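Local coordinates for adhesion G-protein coupled receptor G6 (Danio rerio, PDB 6V55) that probably acts as a cell-surface adhesion receptor signalling through G proteins in myelination, and binds calcium in its extracellular region, at residues I365-N370 with V382-S386; Y345-L349 with Q401-A405. One frame throughout, in Å; residues are numbered along the deposited sequence.

How the interactions relate
Interaction 1 joins helix 361-374 to the edge strand 380-392, and interaction 2 joins the inner strands 342-353 and 399-410 of the same antiparallel sheet; their centres are about 9 Å apart. The link between them is direct. Ser-386 O lies 3.0 Å from Leu-404 N, a probable hydrogen bond that zips the edge strand to its neighbour, while Leu-369 CD1 packs 3.8 Å from Leu-349 CD1 and Ile-365 CD1 3.7 Å from Tyr-403 CE2. One helix therefore bridges both contacts within the SEA domain. The N-linked sugar belongs to interaction 1 alone, mounted on Asn-370, whereas interaction 2 forms part of the sheet beneath the helix.

Interaction 1 (I365-N370 with V382-S386); sequences ISQWLN and VDGIS. With NAG (2-acetamido-2-deoxy-beta-D-glucopyranose), chain J.
Asn-370 OD1 accepts the backbone N-H of Val-382 at 3.2 Å from Val-382 N, with an N-H...O angle of 163°. The C=O...N angle of 165° puts the donor nearly along the C=O axis, so the asparagine amide meets the backbone of Val-382 end-on with its oxygen. The other branch of the same amide carries the glycan: Asn-370 ND2 is joined covalently to NAG C1 at 1.4 Å. Thr-372, two residues on, completes an Asn-X-Thr glycosylation sequon, and its hydroxyl is hydrogen-bonded to Trp-368 O inside the helix.

Below the amide the contact turns apolar. Val-382 has CG1 anti to its carbonyl carbon (chi1 -76°), which divides its two methyls between different partners. CG1 meets Leu-369 CD1 at 3.7 Å, the two side chains crossing at about a right angle, while CG2 lies against Asn-370 OD1 and, at 3.6 Å, Ser-366 O. Ile-365 and Leu-369, one helical turn apart, receive Ile-385, whose CG1, anti to the backbone N, takes CD1 to the helix. That methyl touches Ile-365 CG2 at 3.7 Å, with the chains again crossed, and approaches Leu-369 CD1 at 4.1 Å tip to tip. Ile-385 CG2, on the other branch, faces Ser-366 CB. On the sugar side, Ser-366 OG comes within 3.6 Å of NAG C8, the acetamide methyl.

Leu-407 of strand 399-410 receives both Leu-369 and Val-382, and the chain turns a corner at Asp-383, which forms a salt bridge with Arg-489. The chemistry is graded from apolar methyls inside to a polar amide at the partly exposed end that carries the sugar; because glycosylation uses the nitrogen of Asn-370, its oxygen can still hold the backbone of Val-382, a bond likely to limit rotation of the amide to which the sugar is attached.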
loop_
_atom_site.group_PDB
_atom_site.type_symbol
_atom_site.label_atom_id
_atom_site.label_comp_id
_atom_site.label_asym_id
_atom_site.label_seq_id
_atom_site.Cartn_x
_atom_site.Cartn_y
_atom_site.Cartn_z
ATOM N N ILE A 365 -43.755 -12.114 9.251
ATOM C CA ILE A 365 -42.730 -11.640 8.313
ATOM C C ILE A 365 -41.370 -12.234 8.649
ATOM O O ILE A 365 -40.675 -12.752 7.758
ATOM C CB ILE A 365 -42.683 -10.099 8.290
ATOM C CG1 ILE A 365 -43.820 -9.562 7.435
ATOM C CG2 ILE A 365 -41.392 -9.571 7.686
ATOM C CD1 ILE A 365 -44.192 -8.141 7.763
ATOM N N SER A 366 -40.996 -12.223 9.935
ATOM C CA SER A 366 -39.693 -12.746 10.337
ATOM C C SER A 366 -39.588 -14.269 10.155
ATOM O O SER A 366 -38.527 -14.761 9.758
ATOM C CB SER A 366 -39.375 -12.297 11.773
ATOM O OG SER A 366 -39.765 -13.241 12.744
ATOM N N GLN A 367 -40.685 -15.017 10.313
ATOM C CA GLN A 367 -40.610 -16.456 10.069
ATOM C C GLN A 367 -40.621 -16.785 8.577
ATOM O O GLN A 367 -39.916 -17.718 8.160
ATOM C CB GLN A 367 -41.737 -17.161 10.826
ATOM C CG GLN A 367 -41.808 -18.643 10.673
ATOM C CD GLN A 367 -43.239 -19.151 10.844
ATOM O OE1 GLN A 367 -43.508 -20.055 11.649
ATOM N NE2 GLN A 367 -44.175 -18.526 10.131
ATOM N N TRP A 368 -41.335 -15.983 7.768
ATOM C CA TRP A 368 -41.240 -16.049 6.304
ATOM C C TRP A 368 -39.850 -15.698 5.816
ATOM O O TRP A 368 -39.362 -16.298 4.849
ATOM C CB TRP A 368 -42.242 -15.089 5.660
ATOM C CG TRP A 368 -41.920 -14.651 4.220
ATOM C CD1 TRP A 368 -42.116 -15.388 3.087
ATOM C CD2 TRP A 368 -41.384 -13.387 3.774
ATOM N NE1 TRP A 368 -41.735 -14.676 1.970
ATOM C CE2 TRP A 368 -41.296 -13.441 2.364
ATOM C CE3 TRP A 368 -40.970 -12.224 4.423
ATOM C CZ2 TRP A 368 -40.811 -12.376 1.599
ATOM C CZ3 TRP A 368 -40.494 -11.165 3.655
ATOM C CH2 TRP A 368 -40.423 -11.251 2.258
ATOM N N LEU A 369 -39.205 -14.716 6.470
ATOM C CA LEU A 369 -37.832 -14.342 6.123
ATOM C C LEU A 369 -36.865 -15.484 6.424
ATOM O O LEU A 369 -36.079 -15.865 5.556
ATOM C CB LEU A 369 -37.404 -13.058 6.858
ATOM C CG LEU A 369 -37.628 -11.671 6.213
ATOM C CD1 LEU A 369 -37.714 -10.563 7.243
ATOM C CD2 LEU A 369 -36.574 -11.308 5.175
ATOM N N ASN A 370 -36.968 -16.074 7.630
ATOM C CA ASN A 370 -36.199 -17.260 8.018
ATOM C C ASN A 370 -36.451 -18.443 7.082
ATOM O O ASN A 370 -35.500 -19.108 6.652
ATOM C CB ASN A 370 -36.578 -17.677 9.439
ATOM C CG ASN A 370 -35.667 -17.116 10.503
ATOM O OD1 ASN A 370 -34.898 -16.200 10.260
ATOM N ND2 ASN A 370 -35.758 -17.689 11.711
ATOM N N VAL A 382 -32.878 -13.698 10.462
ATOM C CA VAL A 382 -33.201 -12.358 10.955
ATOM C C VAL A 382 -32.752 -12.217 12.400
ATOM O O VAL A 382 -33.101 -13.039 13.258
ATOM C CB VAL A 382 -34.696 -12.013 10.799
ATOM C CG1 VAL A 382 -34.952 -11.712 9.392
ATOM C CG2 VAL A 382 -35.614 -13.142 11.180
ATOM N N ASP A 383 -31.977 -11.168 12.668
ATOM C CA ASP A 383 -31.448 -10.883 13.992
ATOM C C ASP A 383 -32.152 -9.699 14.636
ATOM O O ASP A 383 -31.785 -9.300 15.750
ATOM C CB ASP A 383 -29.931 -10.615 13.911
ATOM C CG ASP A 383 -29.169 -11.040 15.178
ATOM O OD1 ASP A 383 -29.809 -11.565 16.118
ATOM O OD2 ASP A 383 -27.927 -10.838 15.236
ATOM N N GLY A 384 -33.134 -9.111 13.955
ATOM C CA GLY A 384 -33.865 -7.977 14.489
ATOM C C GLY A 384 -34.772 -7.347 13.448
ATOM O O GLY A 384 -34.369 -7.228 12.281
ATOM N N ILE A 385 -35.983 -6.943 13.850
ATOM C CA ILE A 385 -36.968 -6.371 12.927
ATOM C C ILE A 385 -37.920 -5.504 13.740
ATOM O O ILE A 385 -38.257 -5.844 14.877
ATOM C CB ILE A 385 -37.687 -7.485 12.118
ATOM C CG1 ILE A 385 -38.724 -6.941 11.141
ATOM C CG2 ILE A 385 -38.280 -8.550 13.014
ATOM C CD1 ILE A 385 -39.043 -7.920 10.075
ATOM N N SER A 386 -38.280 -4.333 13.193
ATOM C CA SER A 386 -39.212 -3.436 13.865
ATOM C C SER A 386 -40.012 -2.628 12.842
ATOM O O SER A 386 -39.541 -2.369 11.729
ATOM C CB SER A 386 -38.482 -2.497 14.812
ATOM O OG SER A 386 -37.813 -1.454 14.114
HETATM C C1 NAG J . -35.022 -17.367 12.917
HETATM C C2 NAG J . -35.887 -17.718 14.162
HETATM C C3 NAG J . -35.074 -17.542 15.460
HETATM C C4 NAG J . -33.768 -18.332 15.402
HETATM C C5 NAG J . -32.954 -17.893 14.182
HETATM C C6 NAG J . -31.659 -18.655 14.013
HETATM C C7 NAG J . -38.331 -17.432 14.336
HETATM C C8 NAG J . -39.461 -16.446 14.350
HETATM N N2 NAG J . -37.102 -16.915 14.200
HETATM O O3 NAG J . -35.847 -17.948 16.588
HETATM O O4 NAG J . -33.005 -18.138 16.588
HETATM O O5 NAG J . -33.724 -18.096 12.982
HETATM O O6 NAG J . -31.547 -19.745 14.919
HETATM O O7 NAG J . -38.521 -18.643 14.448
#

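Interaction 2 (Y345-L349 with Q401-A405); sequences YRSTL and QIYLA. Unlike the reference sequence in segment 401-405: Ile-402 (reference Thr).
Ser-347 and Ala-405 face each other as a hydrogen-bonded antiparallel pair, and both side chains project on the sheet face that also carries Leu-349 and Tyr-403. Ser-347 OG, with chi1 48°, sits between its own N and carbonyl carbon and bends over to Ala-405 O at 3.2 Å. It donates from above the carbonyl plane, 48° out of it, whereas Ser-347 N reaches the same oxygen at 2.7 Å. Ala-405 O thus has two donors from one residue, and Ala-405 N returns a bond to Ser-347 O. Replacing Ser-347 by an alanine would probably cost Ala-405 O its second donor and leave Ala-405 CB, 3.4 Å from the hydroxyl, without that neighbour.

Leu-349 extends the same face: its CD1 lies 4.0 Å from Ala-405 CB, a diagonal contact, while its CB stands 4.2 Å from the CB of its pair mate Tyr-403, with which it exchanges N-H...O bonds in both directions. The Tyr-403 ring leads away from Leu-349, and its hydroxyl donates to Gln-401 OE1 at 2.7 Å on the same strand.

The reverse face is organised around Leu-404. With CG anti to its backbone N (chi1 -177°), the side chain brings CD1 close to the partner strand, where it lies against Ser-347 O at 3.5 Å and also touches Arg-346 CG and Thr-348 OG1. Thr-348 CG2 turns instead to Ile-402 CG2, 4.0 Å away, the two chains crossing obliquely.

These are central strands of the SEA domain's antiparallel sheet. Strand 436-445 flanks 345-349, strand 380-392 flanks 401-405, and helix 361-374 packs over the face of Leu-349 and Tyr-403; Arg-346, on the reverse face, runs out to a salt bridge with Glu-447.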
loop_
_atom_site.group_PDB
_atom_site.type_symbol
_atom_site.label_atom_id
_atom_site.label_comp_id
_atom_site.label_asym_id
_atom_site.label_seq_id
_atom_site.Cartn_x
_atom_site.Cartn_y
_atom_site.Cartn_z
ATOM N N TYR A 345 -26.541 -7.550 6.815
ATOM C CA TYR A 345 -27.282 -6.800 5.809
ATOM C C TYR A 345 -28.445 -6.078 6.477
ATOM O O TYR A 345 -29.071 -6.628 7.386
ATOM C CB TYR A 345 -27.842 -7.724 4.736
ATOM C CG TYR A 345 -26.823 -8.486 3.917
ATOM C CD1 TYR A 345 -26.352 -7.971 2.708
ATOM C CD2 TYR A 345 -26.359 -9.736 4.330
ATOM C CE1 TYR A 345 -25.443 -8.668 1.939
ATOM C CE2 TYR A 345 -25.436 -10.444 3.570
ATOM C CZ TYR A 345 -24.980 -9.902 2.373
ATOM O OH TYR A 345 -24.066 -10.598 1.590
ATOM N N ARG A 346 -28.756 -4.862 6.026
ATOM C CA ARG A 346 -29.926 -4.125 6.502
ATOM C C ARG A 346 -30.954 -4.047 5.382
ATOM O O ARG A 346 -30.599 -3.681 4.258
ATOM C CB ARG A 346 -29.515 -2.724 6.947
ATOM C CG ARG A 346 -30.639 -1.824 7.431
ATOM C CD ARG A 346 -30.141 -0.369 7.632
ATOM N NE ARG A 346 -29.675 0.152 6.352
ATOM C CZ ARG A 346 -28.427 0.547 6.086
ATOM N NH1 ARG A 346 -27.486 0.528 7.031
ATOM N NH2 ARG A 346 -28.125 0.973 4.858
ATOM N N SER A 347 -32.223 -4.390 5.668
ATOM C CA SER A 347 -33.247 -4.365 4.625
ATOM C C SER A 347 -34.439 -3.504 5.013
ATOM O O SER A 347 -34.752 -3.325 6.197
ATOM C CB SER A 347 -33.786 -5.762 4.259
ATOM O OG SER A 347 -34.123 -6.501 5.415
ATOM N N THR A 348 -35.109 -2.972 3.989
ATOM C CA THR A 348 -36.329 -2.188 4.149
ATOM C C THR A 348 -37.443 -2.910 3.410
ATOM O O THR A 348 -37.401 -3.036 2.179
ATOM C CB THR A 348 -36.156 -0.764 3.630
ATOM O OG1 THR A 348 -35.252 -0.073 4.498
ATOM C CG2 THR A 348 -37.494 -0.014 3.607
ATOM N N LEU A 349 -38.427 -3.385 4.166
ATOM C CA LEU A 349 -39.533 -4.162 3.644
ATOM C C LEU A 349 -40.783 -3.302 3.649
ATOM O O LEU A 349 -41.103 -2.688 4.666
ATOM C CB LEU A 349 -39.752 -5.418 4.485
ATOM C CG LEU A 349 -38.575 -6.387 4.541
ATOM C CD1 LEU A 349 -38.520 -7.110 5.880
ATOM C CD2 LEU A 349 -38.696 -7.364 3.424
ATOM N N GLN A 401 -47.348 -1.296 5.643
ATOM C CA GLN A 401 -46.464 -1.279 6.801
ATOM C C GLN A 401 -45.027 -1.309 6.302
ATOM O O GLN A 401 -44.720 -2.050 5.367
ATOM C CB GLN A 401 -46.754 -2.474 7.723
ATOM C CG GLN A 401 -48.191 -2.529 8.265
ATOM C CD GLN A 401 -48.430 -3.722 9.178
ATOM O OE1 GLN A 401 -47.483 -4.350 9.647
ATOM N NE2 GLN A 401 -49.696 -4.042 9.432
ATOM N N ILE A 402 -44.155 -0.492 6.893
ATOM C CA ILE A 402 -42.754 -0.436 6.499
ATOM C C ILE A 402 -41.927 -0.924 7.677
ATOM O O ILE A 402 -42.031 -0.382 8.785
ATOM C CB ILE A 402 -42.324 0.968 6.047
ATOM C CG1 ILE A 402 -43.201 1.423 4.885
ATOM C CG2 ILE A 402 -40.887 0.944 5.592
ATOM C CD1 ILE A 402 -42.789 2.717 4.220
ATOM N N TYR A 403 -41.104 -1.950 7.425
ATOM C CA TYR A 403 -40.292 -2.633 8.420
ATOM C C TYR A 403 -38.817 -2.436 8.113
ATOM O O TYR A 403 -38.413 -2.369 6.948
ATOM C CB TYR A 403 -40.595 -4.138 8.445
ATOM C CG TYR A 403 -41.894 -4.481 9.126
ATOM C CD1 TYR A 403 -41.915 -4.858 10.464
ATOM C CD2 TYR A 403 -43.096 -4.407 8.440
ATOM C CE1 TYR A 403 -43.100 -5.164 11.106
ATOM C CE2 TYR A 403 -44.288 -4.718 9.063
ATOM C CZ TYR A 403 -44.282 -5.092 10.398
ATOM O OH TYR A 403 -45.468 -5.387 11.033
ATOM N N LEU A 404 -38.014 -2.369 9.169
ATOM C CA LEU A 404 -36.562 -2.333 9.062
ATOM C C LEU A 404 -36.003 -3.612 9.671
ATOM O O LEU A 404 -36.289 -3.906 10.835
ATOM C CB LEU A 404 -36.015 -1.110 9.785
ATOM C CG LEU A 404 -34.520 -0.869 9.718
ATOM C CD1 LEU A 404 -34.092 -0.582 8.294
ATOM C CD2 LEU A 404 -34.215 0.307 10.623
ATOM N N ALA A 405 -35.190 -4.359 8.906
ATOM C CA ALA A 405 -34.772 -5.694 9.320
ATOM C C ALA A 405 -33.278 -5.904 9.135
ATOM O O ALA A 405 -32.691 -5.478 8.134
ATOM C CB ALA A 405 -35.508 -6.778 8.542
#